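Local coordinates for protein 4-hydroxy-tetrahydrodipicolinate synthase (Methylacidiphilum fumariolicum SolV, PDB 6T3T) that probably catalyses the condensation of pyruvate with (S)-aspartate-beta-semialdehyde to 4-hydroxy-tetrahydrodipicolinate, a step of lysine biosynthesis by the diaminopimelate pathway, at residues A9-F14 and T45-L51; I19-L24 and E58-T63; Y53-I57 and H87-E91. All coordinates share one frame; numbering follows the deposited sequence.

Contact 1. Residues A9-F14 and T45-L51; sequences AIISPF and TGESPTL. With SO4 (sulfate ion), chain E.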
loop_
_atom_site.group_PDB
_atom_site.type_symbol
_atom_site.label_atom_id
_atom_site.label_comp_id
_atom_site.label_asym_id
_atom_site.label_seq_id
_atom_site.Cartn_x
_atom_site.Cartn_y
_atom_site.Cartn_z
ATOM N N ALA A 9 14.585 22.208 -10.276
ATOM C CA ALA A 9 13.785 22.697 -9.152
ATOM C C ALA A 9 14.770 23.210 -8.105
ATOM O O ALA A 9 15.411 22.427 -7.403
ATOM C CB ALA A 9 12.882 21.598 -8.590
ATOM N N ILE A 10 14.957 24.529 -8.055
ATOM C CA ILE A 10 15.998 25.110 -7.220
ATOM C C ILE A 10 15.538 25.194 -5.777
ATOM O O ILE A 10 14.353 25.428 -5.489
ATOM C CB ILE A 10 16.399 26.506 -7.737
ATOM C CG1 ILE A 10 15.155 27.407 -7.862
ATOM C CG2 ILE A 10 17.117 26.389 -9.032
ATOM C CD1 ILE A 10 15.521 28.854 -7.783
ATOM N N ILE A 11 16.501 25.028 -4.861
ATOM C CA ILE A 11 16.282 25.406 -3.456
ATOM C C ILE A 11 15.969 26.910 -3.369
ATOM O O ILE A 11 16.312 27.692 -4.255
ATOM C CB ILE A 11 17.519 25.064 -2.610
ATOM C CG1 ILE A 11 18.756 25.768 -3.172
ATOM C CG2 ILE A 11 17.805 23.556 -2.594
ATOM C CD1 ILE A 11 19.851 26.018 -2.133
ATOM N N SER A 12 15.350 27.318 -2.263
ATOM C CA SER A 12 15.233 28.732 -1.936
ATOM C C SER A 12 16.343 28.993 -0.930
ATOM O O SER A 12 16.232 28.557 0.227
ATOM C CB SER A 12 13.867 29.089 -1.337
ATOM O OG SER A 12 12.838 28.969 -2.285
ATOM N N PRO A 13 17.451 29.635 -1.314
ATOM C CA PRO A 13 18.543 29.821 -0.352
ATOM C C PRO A 13 18.142 30.839 0.705
ATOM O O PRO A 13 17.548 31.872 0.394
ATOM C CB PRO A 13 19.718 30.300 -1.215
ATOM C CG PRO A 13 19.117 30.821 -2.456
ATOM C CD PRO A 13 17.845 30.030 -2.678
ATOM N N PHE A 14 18.369 30.480 1.969
ATOM C CA PHE A 14 18.075 31.353 3.093
ATOM C C PHE A 14 19.353 31.739 3.813
ATOM O O PHE A 14 20.235 30.898 4.029
ATOM C CB PHE A 14 17.152 30.666 4.102
ATOM C CG PHE A 14 15.819 30.298 3.557
ATOM C CD1 PHE A 14 15.133 31.157 2.720
ATOM C CD2 PHE A 14 15.239 29.080 3.897
ATOM C CE1 PHE A 14 13.878 30.807 2.247
ATOM C CE2 PHE A 14 13.998 28.729 3.413
ATOM C CZ PHE A 14 13.319 29.594 2.582
ATOM N N THR A 45 11.034 21.675 -3.664
ATOM C CA THR A 45 12.455 21.812 -3.394
ATOM C C THR A 45 12.774 23.213 -2.890
ATOM O O THR A 45 13.700 23.379 -2.088
ATOM C CB THR A 45 13.262 21.436 -4.651
ATOM O OG1 THR A 45 12.735 20.211 -5.202
ATOM C CG2 THR A 45 14.762 21.196 -4.292
ATOM N N GLY A 46 11.984 24.216 -3.294
ATOM C CA GLY A 46 12.116 25.572 -2.800
ATOM C C GLY A 46 11.337 25.875 -1.539
ATOM O O GLY A 46 11.240 27.046 -1.156
ATOM N N GLU A 47 10.811 24.851 -0.859
ATOM C CA GLU A 47 10.094 25.029 0.408
ATOM C C GLU A 47 8.942 26.032 0.280
ATOM O O GLU A 47 8.762 26.917 1.122
ATOM C CB GLU A 47 11.055 25.421 1.542
ATOM C CG GLU A 47 12.209 24.445 1.723
ATOM C CD GLU A 47 13.232 24.896 2.770
ATOM O OE1 GLU A 47 12.905 25.082 3.960
ATOM O OE2 GLU A 47 14.389 25.110 2.379
ATOM N N SER A 48 8.172 25.911 -0.800
ATOM C CA SER A 48 7.013 26.786 -0.963
ATOM C C SER A 48 6.094 26.842 0.257
ATOM O O SER A 48 5.577 27.936 0.534
ATOM C CB SER A 48 6.210 26.413 -2.220
ATOM O OG SER A 48 5.815 25.056 -2.276
ATOM N N PRO A 49 5.857 25.757 1.024
ATOM C CA PRO A 49 4.942 25.884 2.185
ATOM C C PRO A 49 5.368 26.906 3.228
ATOM O O PRO A 49 4.505 27.450 3.928
ATOM C CB PRO A 49 4.926 24.471 2.783
ATOM C CG PRO A 49 5.243 23.569 1.648
ATOM C CD PRO A 49 6.254 24.347 0.812
ATOM N N THR A 50 6.668 27.148 3.405
ATOM C CA THR A 50 7.128 27.996 4.494
ATOM C C THR A 50 7.599 29.363 4.036
ATOM O O THR A 50 8.173 30.097 4.842
ATOM C CB THR A 50 8.232 27.303 5.300
ATOM O OG1 THR A 50 9.337 26.967 4.447
ATOM C CG2 THR A 50 7.700 26.033 5.944
ATOM N N LEU A 51 7.414 29.710 2.765
ATOM C CA LEU A 51 7.620 31.078 2.297
ATOM C C LEU A 51 6.349 31.887 2.546
ATOM O O LEU A 51 5.245 31.373 2.359
ATOM C CB LEU A 51 7.948 31.120 0.804
ATOM C CG LEU A 51 8.986 30.182 0.200
ATOM C CD1 LEU A 51 8.923 30.308 -1.302
ATOM C CD2 LEU A 51 10.376 30.491 0.713
HETATM S S SO4 E . 9.473 20.560 -6.932
HETATM O O1 SO4 E . 10.493 21.350 -6.235
HETATM O O2 SO4 E . 9.162 21.093 -8.251
HETATM O O3 SO4 E . 8.212 20.640 -6.202
HETATM O O4 SO4 E . 9.979 19.201 -7.058
HETATM O O HOH W 1 14.673 25.206 -0.318
#

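Contact 2. Residues I19-L24 and E58-T63; sequences IDRKAL and ELVRLT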
loop_
_atom_site.group_PDB
_atom_site.type_symbol
_atom_site.label_atom_id
_atom_site.label_comp_id
_atom_site.label_asym_id
_atom_site.label_seq_id
_atom_site.Cartn_x
_atom_site.Cartn_y
_atom_site.Cartn_z
ATOM N N ILE A 19 15.610 35.551 2.272
ATOM C CA ILE A 19 16.145 35.078 1.000
ATOM C C ILE A 19 17.595 35.528 0.869
ATOM O O ILE A 19 17.925 36.691 1.121
ATOM C CB ILE A 19 15.294 35.588 -0.172
ATOM C CG1 ILE A 19 13.883 35.009 -0.111
ATOM C CG2 ILE A 19 15.937 35.242 -1.516
ATOM C CD1 ILE A 19 12.913 35.692 -1.067
ATOM N N ASP A 20 18.478 34.587 0.540
ATOM C CA ASP A 20 19.895 34.851 0.312
ATOM C C ASP A 20 20.093 35.179 -1.172
ATOM O O ASP A 20 20.158 34.279 -2.020
ATOM C CB ASP A 20 20.733 33.651 0.749
ATOM C CG ASP A 20 22.232 33.918 0.667
ATOM O OD1 ASP A 20 22.649 34.891 -0.011
ATOM O OD2 ASP A 20 22.996 33.140 1.281
ATOM N N ARG A 21 20.188 36.478 -1.489
ATOM C CA ARG A 21 20.193 36.895 -2.893
ATOM C C ARG A 21 21.501 36.545 -3.587
ATOM O O ARG A 21 21.501 36.137 -4.749
ATOM C CB ARG A 21 19.950 38.399 -3.012
ATOM C CG ARG A 21 18.606 38.847 -2.505
ATOM C CD ARG A 21 18.293 40.287 -2.903
ATOM N NE ARG A 21 17.013 40.670 -2.319
ATOM C CZ ARG A 21 16.288 41.716 -2.696
ATOM N NH1 ARG A 21 16.712 42.512 -3.675
ATOM N NH2 ARG A 21 15.132 41.961 -2.087
ATOM N N LYS A 22 22.616 36.697 -2.886
ATOM C CA LYS A 22 23.902 36.336 -3.457
ATOM C C LYS A 22 23.976 34.837 -3.749
ATOM O O LYS A 22 24.448 34.425 -4.814
ATOM C CB LYS A 22 25.023 36.778 -2.526
ATOM C CG LYS A 22 26.419 36.537 -3.099
ATOM C CD LYS A 22 26.663 37.368 -4.366
ATOM C CE LYS A 22 27.418 36.579 -5.451
ATOM N NZ LYS A 22 26.473 35.738 -6.264
ATOM N N ALA A 23 23.511 34.005 -2.812
ATOM C CA ALA A 23 23.524 32.561 -3.035
ATOM C C ALA A 23 22.627 32.188 -4.203
ATOM O O ALA A 23 22.967 31.313 -5.008
ATOM C CB ALA A 23 23.090 31.830 -1.776
ATOM N N LEU A 24 21.477 32.845 -4.306
ATOM C CA LEU A 24 20.570 32.582 -5.412
ATOM C C LEU A 24 21.222 32.933 -6.742
ATOM O O LEU A 24 21.130 32.168 -7.710
ATOM C CB LEU A 24 19.269 33.368 -5.214
ATOM C CG LEU A 24 18.172 33.191 -6.259
ATOM C CD1 LEU A 24 17.751 31.733 -6.386
ATOM C CD2 LEU A 24 16.994 34.070 -5.914
ATOM N N GLU A 58 8.720 37.293 -4.403
ATOM C CA GLU A 58 10.075 37.828 -4.555
ATOM C C GLU A 58 11.058 36.804 -5.124
ATOM O O GLU A 58 11.942 37.165 -5.910
ATOM C CB GLU A 58 10.593 38.350 -3.217
ATOM C CG GLU A 58 11.892 39.129 -3.341
ATOM C CD GLU A 58 11.744 40.399 -4.191
ATOM O OE1 GLU A 58 10.608 40.922 -4.329
ATOM O OE2 GLU A 58 12.770 40.881 -4.716
ATOM N N LEU A 59 10.957 35.541 -4.721
ATOM C CA LEU A 59 11.864 34.536 -5.275
ATOM C C LEU A 59 11.631 34.373 -6.767
ATOM O O LEU A 59 12.591 34.283 -7.549
ATOM C CB LEU A 59 11.674 33.193 -4.563
ATOM C CG LEU A 59 12.565 32.907 -3.349
ATOM C CD1 LEU A 59 11.880 31.931 -2.412
ATOM C CD2 LEU A 59 13.954 32.366 -3.762
ATOM N N VAL A 60 10.362 34.419 -7.193
ATOM C CA VAL A 60 10.086 34.299 -8.617
ATOM C C VAL A 60 10.598 35.522 -9.365
ATOM O O VAL A 60 11.196 35.405 -10.443
ATOM C CB VAL A 60 8.588 34.079 -8.855
ATOM C CG1 VAL A 60 8.280 34.083 -10.379
ATOM C CG2 VAL A 60 8.190 32.792 -8.211
ATOM N N ARG A 61 10.422 36.704 -8.782
ATOM C CA ARG A 61 10.897 37.923 -9.424
ATOM C C ARG A 61 12.415 37.940 -9.516
ATOM O O ARG A 61 12.974 38.311 -10.555
ATOM C CB ARG A 61 10.391 39.157 -8.675
ATOM C CG ARG A 61 10.523 40.446 -9.475
ATOM C CD ARG A 61 9.552 41.473 -8.942
ATOM N NE ARG A 61 9.387 41.273 -7.514
ATOM C CZ ARG A 61 8.234 41.413 -6.862
ATOM N NH1 ARG A 61 7.119 41.725 -7.525
ATOM N NH2 ARG A 61 8.204 41.201 -5.549
ATOM N N LEU A 62 13.096 37.585 -8.420
ATOM C CA LEU A 62 14.556 37.565 -8.428
ATOM C C LEU A 62 15.087 36.600 -9.468
ATOM O O LEU A 62 16.050 36.911 -10.177
ATOM C CB LEU A 62 15.083 37.151 -7.064
ATOM C CG LEU A 62 15.064 38.234 -6.012
ATOM C CD1 LEU A 62 15.175 37.566 -4.643
ATOM C CD2 LEU A 62 16.199 39.216 -6.272
ATOM N N THR A 63 14.482 35.411 -9.549
ATOM C CA THR A 63 14.874 34.431 -10.548
ATOM C C THR A 63 14.720 35.006 -11.953
ATOM O O THR A 63 15.630 34.896 -12.773
ATOM C CB THR A 63 14.058 33.143 -10.381
ATOM O OG1 THR A 63 14.241 32.619 -9.055
ATOM C CG2 THR A 63 14.483 32.095 -11.410
#

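Contact 3. Residues Y53-I57 and H87-E91; sequences YEEHI and HLTKE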
loop_
_atom_site.group_PDB
_atom_site.type_symbol
_atom_site.label_atom_id
_atom_site.label_comp_id
_atom_site.label_asym_id
_atom_site.label_seq_id
_atom_site.Cartn_x
_atom_site.Cartn_y
_atom_site.Cartn_z
ATOM N N TYR A 53 3.738 34.906 1.332
ATOM C CA TYR A 53 3.273 35.206 -0.024
ATOM C C TYR A 53 4.271 36.097 -0.765
ATOM O O TYR A 53 4.629 35.860 -1.926
ATOM C CB TYR A 53 1.887 35.874 0.047
ATOM C CG TYR A 53 1.384 36.360 -1.295
ATOM C CD1 TYR A 53 0.674 35.521 -2.128
ATOM C CD2 TYR A 53 1.659 37.651 -1.740
ATOM C CE1 TYR A 53 0.248 35.947 -3.368
ATOM C CE2 TYR A 53 1.240 38.088 -2.973
ATOM C CZ TYR A 53 0.530 37.229 -3.783
ATOM O OH TYR A 53 0.094 37.647 -5.017
ATOM N N GLU A 54 4.698 37.157 -0.107
ATOM C CA GLU A 54 5.651 38.120 -0.662
ATOM C C GLU A 54 7.051 37.537 -0.823
ATOM O O GLU A 54 7.751 37.884 -1.777
ATOM C CB GLU A 54 5.424 39.366 0.162
ATOM C CG GLU A 54 3.913 39.185 -0.167
ATOM C CD GLU A 54 2.797 39.623 0.728
ATOM O OE1 GLU A 54 2.871 39.031 1.860
ATOM O OE2 GLU A 54 1.812 40.295 0.267
ATOM N N GLU A 55 7.463 36.623 0.053
ATOM C CA GLU A 55 8.673 35.881 -0.256
ATOM C C GLU A 55 8.471 35.021 -1.507
ATOM O O GLU A 55 9.358 34.952 -2.357
ATOM C CB GLU A 55 9.087 35.016 0.928
ATOM C CG GLU A 55 9.906 35.771 1.932
ATOM C CD GLU A 55 10.113 34.990 3.193
ATOM O OE1 GLU A 55 9.200 34.248 3.590
ATOM O OE2 GLU A 55 11.201 35.100 3.781
ATOM N N HIS A 56 7.304 34.373 -1.643
ATOM C CA HIS A 56 6.984 33.583 -2.838
ATOM C C HIS A 56 7.094 34.429 -4.105
ATOM O O HIS A 56 7.686 34.014 -5.106
ATOM C CB HIS A 56 5.571 33.007 -2.723
ATOM C CG HIS A 56 5.278 31.885 -3.675
ATOM N ND1 HIS A 56 4.892 30.629 -3.247
ATOM C CD2 HIS A 56 5.299 31.828 -5.030
ATOM C CE1 HIS A 56 4.685 29.852 -4.299
ATOM N NE2 HIS A 56 4.928 30.556 -5.390
ATOM N N ILE A 57 6.510 35.624 -4.071
ATOM C CA ILE A 57 6.555 36.512 -5.221
ATOM C C ILE A 57 7.980 36.975 -5.470
ATOM O O ILE A 57 8.437 37.009 -6.615
ATOM C CB ILE A 57 5.603 37.708 -5.006
ATOM C CG1 ILE A 57 4.171 37.214 -4.806
ATOM C CG2 ILE A 57 5.669 38.662 -6.186
ATOM C CD1 ILE A 57 3.753 36.184 -5.805
ATOM N N HIS A 87 -4.456 33.255 -8.345
ATOM C CA HIS A 87 -3.800 34.503 -7.970
ATOM C C HIS A 87 -2.295 34.391 -8.127
ATOM O O HIS A 87 -1.664 35.252 -8.747
ATOM C CB HIS A 87 -4.174 34.883 -6.532
ATOM C CG HIS A 87 -3.520 36.144 -6.046
ATOM N ND1 HIS A 87 -3.866 37.396 -6.516
ATOM C CD2 HIS A 87 -2.538 36.346 -5.134
ATOM C CE1 HIS A 87 -3.125 38.311 -5.914
ATOM N NE2 HIS A 87 -2.309 37.700 -5.075
ATOM N N LEU A 88 -1.711 33.297 -7.620
ATOM C CA LEU A 88 -0.275 33.052 -7.774
ATOM C C LEU A 88 0.114 32.971 -9.242
ATOM O O LEU A 88 1.142 33.525 -9.650
ATOM C CB LEU A 88 0.126 31.735 -7.075
ATOM C CG LEU A 88 0.236 31.822 -5.556
ATOM C CD1 LEU A 88 0.437 30.426 -4.905
ATOM C CD2 LEU A 88 1.339 32.824 -5.169
ATOM N N THR A 89 -0.693 32.300 -10.057
ATOM C CA THR A 89 -0.334 32.198 -11.469
ATOM C C THR A 89 -0.381 33.560 -12.147
ATOM O O THR A 89 0.498 33.897 -12.948
ATOM C CB THR A 89 -1.251 31.211 -12.180
ATOM O OG1 THR A 89 -1.114 29.928 -11.556
ATOM C CG2 THR A 89 -0.872 31.107 -13.663
ATOM N N LYS A 90 -1.380 34.375 -11.821
ATOM C CA LYS A 90 -1.441 35.685 -12.450
ATOM C C LYS A 90 -0.262 36.539 -12.027
ATOM O O LYS A 90 0.306 37.269 -12.844
ATOM C CB LYS A 90 -2.759 36.355 -12.113
ATOM C CG LYS A 90 -3.904 35.795 -12.961
ATOM C CD LYS A 90 -5.254 36.050 -12.313
ATOM C CE LYS A 90 -6.379 35.741 -13.263
ATOM N NZ LYS A 90 -7.261 36.931 -13.418
ATOM N N GLU A 91 0.153 36.427 -10.766
ATOM C CA GLU A 91 1.316 37.186 -10.339
ATOM C C GLU A 91 2.564 36.760 -11.094
ATOM O O GLU A 91 3.376 37.611 -11.493
ATOM C CB GLU A 91 1.511 37.053 -8.834
ATOM C CG GLU A 91 0.404 37.728 -8.059
ATOM C CD GLU A 91 0.301 39.217 -8.380
ATOM O OE1 GLU A 91 1.353 39.889 -8.449
ATOM O OE2 GLU A 91 -0.842 39.708 -8.581
#

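Contact 1. Residues A9-F14 and T45-L51
Ser12 and Gly46 form the direct hydrogen bond of this contact: Ser12 OG donates to Gly46 O over 2.7 Å. It arrives in the carbonyl plane, on a lone pair, with a C=O...donor angle of 119°. The hydroxyl reaches that oxygen because OG stands beside its own backbone N (chi1 -68°). A water adds a three-way bridge, accepting from Ser12 N and donating to Thr45 O and to Glu47 OE2. Thr45 O also receives a nearly straight CA-H...O contact from Ile11 CA at 3.6 Å.

Nearer the start of both segments, Thr45 grips one sulfate oxygen twice, through its backbone N (2.6 Å to SO4 O1) and through OG1 (2.7 Å to SO4 O1). Thr44 binds the same ion, and Ala9 CB packs close to SO4 O1, 3.4 Å away.

Apolar packing falls to Phe14 and Leu51. The methyl Leu51 CD2 meets the rim of the ring near its plane, 3.6 Å from Phe14 CZ, while Ser12 O lies over the centre of one ring face. The Glu47 carboxylate, turned 70° from the ring plane, reaches Phe14 CE2. Lys254 forms a salt bridge with Glu47 OE2 and a hydrogen bond with Ser12 O, and Arg268 makes a cation-pi contact with Phe14.

Thr45 is a predicted pyruvate-binding residue, and the sulfate probably comes from the crystallisation liquor. An anion held by the backbone N and hydroxyl of Thr45 is consistent with a site made for a substrate carboxylate, on loops tied together by serine, water and carbonyl groups.

Contact 2. Residues I19-L24 and E58-T63
Ile19, just before helix 21-32, and Leu24 within it pack on Leu59 and Leu62 of helix 53-67 at the outside of the TIM barrel. Ile19 gives both branches: its CD1 end comes within 3.6 Å of Leu59 CG, while CG2 lies 4.0 Å from Leu62 CD1, the side chains of Ile19 and Leu62 running past each other in opposite directions. Further along, the methyl Leu24 CD2 touches both leucines, 3.8 Å from Leu62 CB and 4.1 Å from Leu59 CD2; CG anti to the backbone N (chi1 -178°) carries it there. With an alanine at Ile19 both branches go, which is likely to open a gap beside Leu59 and Leu62 and leave their methyl groups with less to pack on.

Outside this core the aliphatic part of Arg21 continues the packing. Its extended chain crosses Leu62 at about a right angle and lays one face of the guanidinium group over Leu62 CD2. Glu58 OE2 lies over the same face, 3.7 Å from Arg21 NH2; this long salt bridge is an attraction of charges, with no N-H directed at the oxygen. The other carboxylate oxygen turns to Arg61 on the same helix, so that Glu58 joins two arginines in a network at the rim.

At the start of helix 21-32 Asp20 is the N-cap, and its OD1 accepts from Ala23 N over 3.1 Å. On the facing helix Leu59 O takes two donors from Thr63, backbone N and OG1, which approach from opposite faces of the carbonyl plane, with Thr63 OG1 2.8 Å from Leu59 O.

Contact 3. Residues Y53-I57 and H87-E91
Leu88 CD2 is the methyl on which three side chains of the 53-57 segment converge. It lies 3.8 Å from Tyr53 CE1 and 4.2 Å from Ile57 CD1. It also sits over one face of the His56 imidazole, 4.2 Å from the ring centroid, close enough to the normal for a CH-pi contact. The side chains of Leu88 and His56 cross at about a right angle, whereas Leu88 and Tyr53 slide past one another in opposite directions. Next to this cluster, Ile57 CD1 reaches Glu91 CB at 3.9 Å, an aliphatic contact made by the foot of an otherwise charged side chain.

Toward the exposed rim the Tyr53 and His87 rings meet rim to rim, with neither lying over the face of the other. They approach more closely than is credible, so the exact placing of these two rings is doubtful.

The second shell explains how these groups are placed. Tyr53 extends across to helix 82-95 with CG anti to its own nitrogen (chi1 174°), and Ile57, one turn further along the same helix, lays CG1 over one face of the phenol ring, 3.5 Å above its plane. His56 is held by its own partner: NE2 is hydrogen-bonded to Gly76 O at the end of strand 72-76, which would restrain rotation of the imidazole and keep a face turned to Leu88.

The axes of segments 53-57 and 87-91 approach to 11.4 Å, at 37°, a separation bridged here by the Tyr53, Ile57 and Leu88 side chains. Neighbouring helices running broadly the same way, wrapped round a parallel barrel, are the hallmark of the TIM-barrel fold to which this DapA-family enzyme belongs.

In the fold
Contact 1 is the buried one, set in loops that follow barrel strands 5-9 and 38-40, and its chemistry is largely polar: carbonyls, a water and a bound anion beside the predicted pyruvate site. Contacts 2 and 3 lie farther out, partly buried, and share helix 53-67, which uses different flanks against helices 21-32 and 82-95. Both have leucine-centred cores with charged or aromatic rims, but an ion-pair network edges contact 2 and a tyrosine-histidine pair edges contact 3. Leu59 joins the layers, its CD1 packing on Ser12 and Leu51 of contact 1, while Pro13 O probably accepts a hydrogen bond from Asp20 N.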